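Local structure of homoserine kinase (Cytophaga hutchinsonii, 4P52) at residues R210-K215 and P255-L260; V223-N228 and M248-V253. The protein probably catalyses the ATP-dependent phosphorylation of L-homoserine to O-phospho-L-homoserine, as a member of the GHMP kinase family. All coordinates share one frame; numbering follows the deposited sequence.

Contact 1 of 2, residues R210-K215 and P255-L260; sequences RNILPK and PARSVL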
loop_
_atom_site.group_PDB
_atom_site.type_symbol
_atom_site.label_atom_id
_atom_site.label_comp_id
_atom_site.label_asym_id
_atom_site.label_seq_id
_atom_site.Cartn_x
_atom_site.Cartn_y
_atom_site.Cartn_z
ATOM N N ARG A 210 18.886 12.267 6.079
ATOM C CA ARG A 210 18.103 12.787 4.939
ATOM C C ARG A 210 18.925 12.818 3.677
ATOM O O ARG A 210 18.504 12.280 2.639
ATOM C CB ARG A 210 17.568 14.200 5.189
ATOM C CG ARG A 210 16.258 14.282 5.973
ATOM C CD ARG A 210 15.669 15.694 5.949
ATOM N NE ARG A 210 16.704 16.736 5.840
ATOM C CZ ARG A 210 17.262 17.382 6.869
ATOM N NH1 ARG A 210 16.892 17.114 8.117
ATOM N NH2 ARG A 210 18.197 18.302 6.648
ATOM N N ASN A 211 20.090 13.453 3.778
ATOM C CA ASN A 211 21.050 13.569 2.682
ATOM C C ASN A 211 21.495 12.265 2.079
ATOM O O ASN A 211 21.863 12.206 0.903
ATOM C CB ASN A 211 22.300 14.331 3.132
ATOM C CG ASN A 211 22.013 15.788 3.421
ATOM O OD1 ASN A 211 22.185 16.255 4.548
ATOM N ND2 ASN A 211 21.542 16.510 2.405
ATOM N N ILE A 212 21.475 11.213 2.868
ATOM C CA ILE A 212 22.012 9.960 2.379
ATOM C C ILE A 212 20.998 9.161 1.532
ATOM O O ILE A 212 21.386 8.272 0.802
ATOM C CB ILE A 212 22.586 9.143 3.531
ATOM C CG1 ILE A 212 23.588 8.123 3.016
ATOM C CG2 ILE A 212 21.452 8.529 4.325
ATOM C CD1 ILE A 212 24.279 7.344 4.114
ATOM N N LEU A 213 19.714 9.496 1.630
ATOM C CA LEU A 213 18.698 8.872 0.767
ATOM C C LEU A 213 18.990 9.114 -0.702
ATOM O O LEU A 213 19.479 10.184 -1.037
ATOM C CB LEU A 213 17.304 9.398 1.071
ATOM C CG LEU A 213 16.848 9.340 2.521
ATOM C CD1 LEU A 213 15.584 10.165 2.670
ATOM C CD2 LEU A 213 16.675 7.914 3.023
ATOM N N PRO A 214 18.704 8.122 -1.577
ATOM C CA PRO A 214 18.824 8.352 -3.033
ATOM C C PRO A 214 17.827 9.410 -3.500
ATOM O O PRO A 214 16.749 9.557 -2.898
ATOM C CB PRO A 214 18.450 6.990 -3.650
ATOM C CG PRO A 214 17.681 6.281 -2.585
ATOM C CD PRO A 214 18.214 6.762 -1.268
ATOM N N LYS A 215 18.185 10.159 -4.537
ATOM C CA LYS A 215 17.261 11.127 -5.107
ATOM C C LYS A 215 16.353 10.447 -6.103
ATOM O O LYS A 215 15.194 10.831 -6.249
ATOM C CB LYS A 215 18.014 12.270 -5.774
ATOM C CG LYS A 215 18.687 13.199 -4.782
ATOM C CD LYS A 215 19.749 14.041 -5.470
ATOM C CE LYS A 215 20.605 14.783 -4.455
ATOM N NZ LYS A 215 21.802 15.366 -5.125
ATOM N N PRO A 255 18.589 0.124 3.618
ATOM C CA PRO A 255 19.958 -0.125 3.128
ATOM C C PRO A 255 20.807 1.157 2.982
ATOM O O PRO A 255 22.010 1.102 3.193
ATOM C CB PRO A 255 19.756 -0.777 1.750
ATOM C CG PRO A 255 18.298 -1.063 1.618
ATOM C CD PRO A 255 17.553 -0.254 2.630
ATOM N N ALA A 256 20.190 2.291 2.650
ATOM C CA ALA A 256 20.908 3.566 2.600
ATOM C C ALA A 256 21.284 4.114 3.985
ATOM O O ALA A 256 22.416 4.550 4.175
ATOM C CB ALA A 256 20.135 4.604 1.787
ATOM N N ARG A 257 20.356 4.084 4.944
ATOM C CA ARG A 257 20.590 4.657 6.271
ATOM C C ARG A 257 21.331 3.775 7.264
ATOM O O ARG A 257 21.949 4.258 8.204
ATOM C CB ARG A 257 19.278 5.019 6.910
ATOM C CG ARG A 257 18.725 6.297 6.374
ATOM C CD ARG A 257 17.426 6.615 7.069
ATOM N NE ARG A 257 17.050 7.974 6.726
ATOM C CZ ARG A 257 15.842 8.479 6.883
ATOM N NH1 ARG A 257 14.849 7.737 7.377
ATOM N NH2 ARG A 257 15.641 9.728 6.533
ATOM N N SER A 258 21.271 2.477 7.069
ATOM C CA SER A 258 21.783 1.573 8.076
ATOM C C SER A 258 23.304 1.739 8.275
ATOM O O SER A 258 23.795 1.428 9.351
ATOM C CB SER A 258 21.433 0.133 7.718
ATOM O OG SER A 258 22.292 -0.292 6.678
ATOM N N VAL A 259 24.036 2.217 7.266
ATOM C CA VAL A 259 25.445 2.517 7.445
ATOM C C VAL A 259 25.711 3.557 8.534
ATOM O O VAL A 259 26.813 3.565 9.113
ATOM C CB VAL A 259 26.152 2.992 6.150
ATOM C CG1 VAL A 259 26.111 1.902 5.089
ATOM C CG2 VAL A 259 25.573 4.310 5.627
ATOM N N LEU A 260 24.726 4.437 8.793
ATOM C CA LEU A 260 24.844 5.454 9.818
ATOM C C LEU A 260 24.620 4.907 11.217
ATOM O O LEU A 260 24.957 5.571 12.194
ATOM C CB LEU A 260 23.836 6.567 9.572
ATOM C CG LEU A 260 24.030 7.360 8.273
ATOM C CD1 LEU A 260 22.893 8.357 8.073
ATOM C CD2 LEU A 260 25.398 8.045 8.195
#

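Contact 2 of 2, residues V223-N228 and M248-V253; sequences VAQWGN and MQDHIV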
loop_
_atom_site.group_PDB
_atom_site.type_symbol
_atom_site.label_atom_id
_atom_site.label_comp_id
_atom_site.label_asym_id
_atom_site.label_seq_id
_atom_site.Cartn_x
_atom_site.Cartn_y
_atom_site.Cartn_z
ATOM N N VAL A 223 8.294 -0.562 -7.249
ATOM C CA VAL A 223 7.200 -1.524 -7.364
ATOM C C VAL A 223 7.320 -2.535 -6.242
ATOM O O VAL A 223 6.340 -2.801 -5.539
ATOM C CB VAL A 223 7.232 -2.251 -8.717
ATOM C CG1 VAL A 223 6.410 -3.537 -8.680
ATOM C CG2 VAL A 223 6.758 -1.313 -9.818
ATOM N N ALA A 224 8.522 -3.084 -6.062
ATOM C CA ALA A 224 8.768 -3.989 -4.950
ATOM C C ALA A 224 8.299 -3.353 -3.639
ATOM O O ALA A 224 7.661 -4.019 -2.806
ATOM C CB ALA A 224 10.243 -4.368 -4.878
ATOM N N GLN A 225 8.581 -2.061 -3.462
ATOM C CA GLN A 225 8.235 -1.394 -2.198
ATOM C C GLN A 225 6.721 -1.175 -2.070
ATOM O O GLN A 225 6.133 -1.403 -1.004
ATOM C CB GLN A 225 8.993 -0.075 -2.041
ATOM C CG GLN A 225 8.943 0.492 -0.634
ATOM C CD GLN A 225 10.210 0.252 0.165
ATOM O OE1 GLN A 225 10.992 -0.682 -0.105
ATOM N NE2 GLN A 225 10.436 1.109 1.156
ATOM N N TRP A 226 6.061 -0.743 -3.136
ATOM C CA TRP A 226 4.632 -0.463 -2.932
ATOM C C TRP A 226 3.735 -1.703 -2.853
ATOM O O TRP A 226 2.668 -1.669 -2.228
ATOM C CB TRP A 226 4.081 0.650 -3.826
ATOM C CG TRP A 226 4.145 0.454 -5.308
ATOM C CD1 TRP A 226 3.604 -0.568 -6.026
ATOM C CD2 TRP A 226 4.684 1.373 -6.265
ATOM N NE1 TRP A 226 3.815 -0.369 -7.371
ATOM C CE2 TRP A 226 4.471 0.816 -7.545
ATOM C CE3 TRP A 226 5.347 2.600 -6.161
ATOM C CZ2 TRP A 226 4.900 1.447 -8.722
ATOM C CZ3 TRP A 226 5.772 3.222 -7.315
ATOM C CH2 TRP A 226 5.548 2.648 -8.588
ATOM N N GLY A 227 4.203 -2.798 -3.464
ATOM C CA GLY A 227 3.685 -4.121 -3.157
ATOM C C GLY A 227 3.721 -4.363 -1.647
ATOM O O GLY A 227 2.713 -4.757 -1.064
ATOM N N ASN A 228 4.866 -4.085 -1.010
ATOM C CA ASN A 228 5.058 -4.372 0.411
ATOM C C ASN A 228 4.192 -3.501 1.293
ATOM O O ASN A 228 3.633 -3.978 2.286
ATOM C CB ASN A 228 6.539 -4.288 0.812
ATOM C CG ASN A 228 7.375 -5.429 0.219
ATOM O OD1 ASN A 228 6.844 -6.348 -0.409
ATOM N ND2 ASN A 228 8.690 -5.378 0.419
HETATM N N MSE A 248 7.351 -6.678 5.759
HETATM C CA MSE A 248 8.274 -5.747 6.366
HETATM C C MSE A 248 9.663 -5.876 5.825
HETATM O O MSE A 248 10.586 -6.225 6.560
HETATM C CB MSE A 248 8.272 -6.040 7.822
HETATM C CG MSE A 248 7.128 -5.233 8.378
HETATM SE SE MSE A 248 7.101 -5.757 10.266
HETATM C CE MSE A 248 8.456 -4.417 10.835
ATOM N N GLN A 249 9.807 -5.608 4.532
ATOM C CA GLN A 249 11.092 -5.560 3.838
ATOM C C GLN A 249 11.205 -4.153 3.294
ATOM O O GLN A 249 10.258 -3.633 2.679
ATOM C CB GLN A 249 11.166 -6.540 2.656
ATOM C CG GLN A 249 10.887 -8.010 2.918
ATOM C CD GLN A 249 11.626 -8.549 4.135
ATOM O OE1 GLN A 249 12.786 -8.205 4.380
ATOM N NE2 GLN A 249 10.949 -9.396 4.914
ATOM N N ASP A 250 12.346 -3.518 3.526
ATOM C CA ASP A 250 12.563 -2.189 3.008
ATOM C C ASP A 250 13.785 -2.255 2.141
ATOM O O ASP A 250 14.877 -2.478 2.626
ATOM C CB ASP A 250 12.726 -1.198 4.155
ATOM C CG ASP A 250 13.102 0.213 3.682
ATOM O OD1 ASP A 250 13.062 0.521 2.444
ATOM O OD2 ASP A 250 13.454 1.018 4.578
ATOM N N HIS A 251 13.606 -2.073 0.845
ATOM C CA HIS A 251 14.738 -2.216 -0.067
ATOM C C HIS A 251 15.368 -0.887 -0.512
ATOM O O HIS A 251 16.316 -0.874 -1.288
ATOM C CB HIS A 251 14.338 -3.099 -1.260
ATOM C CG HIS A 251 14.183 -4.543 -0.899
ATOM N ND1 HIS A 251 15.038 -5.186 -0.018
ATOM C CD2 HIS A 251 13.273 -5.468 -1.287
ATOM C CE1 HIS A 251 14.660 -6.444 0.121
ATOM N NE2 HIS A 251 13.593 -6.641 -0.639
ATOM N N ILE A 252 14.860 0.221 0.004
ATOM C CA ILE A 252 15.304 1.523 -0.454
ATOM C C ILE A 252 15.986 2.334 0.645
ATOM O O ILE A 252 17.135 2.747 0.479
ATOM C CB ILE A 252 14.136 2.317 -1.078
ATOM C CG1 ILE A 252 13.751 1.674 -2.403
ATOM C CG2 ILE A 252 14.498 3.783 -1.278
ATOM C CD1 ILE A 252 12.288 1.806 -2.729
ATOM N N VAL A 253 15.278 2.548 1.751
ATOM C CA VAL A 253 15.683 3.509 2.767
ATOM C C VAL A 253 16.647 2.876 3.765
ATOM O O VAL A 253 17.756 3.354 3.936
ATOM C CB VAL A 253 14.462 4.117 3.503
ATOM C CG1 VAL A 253 14.898 4.996 4.671
ATOM C CG2 VAL A 253 13.647 4.948 2.536
#

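Contact 1 of 2, residues R210-K215 and P255-L260
I212 reaches across to residues 255-260 and meets A256, R257, V259 and L260. Its CD1 lies 3.6 Å from CG2 of V259 and also touches the carbonyl O of A256. With chi1 at -159°, CG1 stands trans to the backbone N, and the extended side chain carries CD1 out to V259. The other branch, CG2, turns to L260 and meets its CD1 at 4.0 Å, the two side chains approaching tip to tip. The same CG2 touches the aliphatic part of R257 at CG.

L213 takes the guanidinium end of R257. Its CD2 sits over one face of that flat group, 3.7 Å from R257 NE. Its CD1 is near NH2. P214 adds a looser touch, with CD 4.2 Å from A256 CB. The CA atoms of L213 and A256 are 6.0 Å apart, the nearest CA pair between the segments.

This is surface packing in a GHMP kinase, between the chain around the end of helix 206-211 and the last part of helix 253-257 with the residues after it. Segment 210-215, running out of helix 206-211, leans on 255-260, running out of helix 253-257, and most of the chain between them is helical. The contact is mostly apolar.

R257 is the buried member. Its chain is extended from CG to NE and runs past L213. NE then donates a hydrogen bond to the carbonyl O of A209, just before 210-215, which ties the arginine to helix 206-211. F42, N37 and S284 also touch its side chain. Backbone bonds hold both turns: L213 N to R210 O, and L260 N to R257 O at 2.8 Å. L213 also packs on L219 of the second subunit.

Contact 2 of 2, residues V223-N228 and M248-V253
Q225 and N228, on one side of helix 219-237, hydrogen-bond to the loop that joins helix 241-247 to helix 253-257. The Q225 amide uses both its ends. OE1 accepts from the backbone N of H251 at 3.1 Å, in the carbonyl plane and on a lone pair. NE2 donates to OD1 of D250 at 3.0 Å. That bond is nearly straight (165°) and lies in the amide plane, but it meets the oxygen from above the carboxylate plane. The side chain bends at chi2 (102°), which turns the amide to the loop. N228 ND2 makes a longer bond of 3.3 Å to the carbonyl O of Q249, tilted above the carbonyl plane. Its OD1 is bound by R177 NE of the second subunit.

Capping bonds form a second group. D250 OD1 also accepts from the backbone N of I252 at 3.0 Å and of V253 at 3.1 Å. Three N-H groups thus grip one buried oxygen, which probably stabilises the carboxylate as an anion. OD2 accepts from E254 N.

Apolar contact is slight. I252 CD1 lies against the Q225 side chain, 3.9 Å from CB. I252 also packs on L219 of the second subunit, and Q225 on W226 of that subunit.

The pattern is an aspartate cap at the start of helix 253-257. D250 accepts from the N-H groups of I252, V253 and E254, in the turn that leads into the helix, and is itself held by a glutamine from a neighbouring helix at the subunit interface.

Overall arrangement
Contact 2 is nested in the chain loop closed by contact 1, and their centres are about 15 Å apart. Helix 253-257 links them: contact 2 holds the loop that leads into it, contact 1 its later residues and those that follow. Contact 2 is mostly buried and polar, with side-chain amides bonded to backbone and carboxylate. Contact 1 lies at the surface and relies on aliphatic packing, with one buried arginine among the touching residues. The two meet directly where L213 CD2 packs on V253 CG1 at 3.8 Å and P255 CD on D250 O. Both touch the second subunit, contact 2 through more residues.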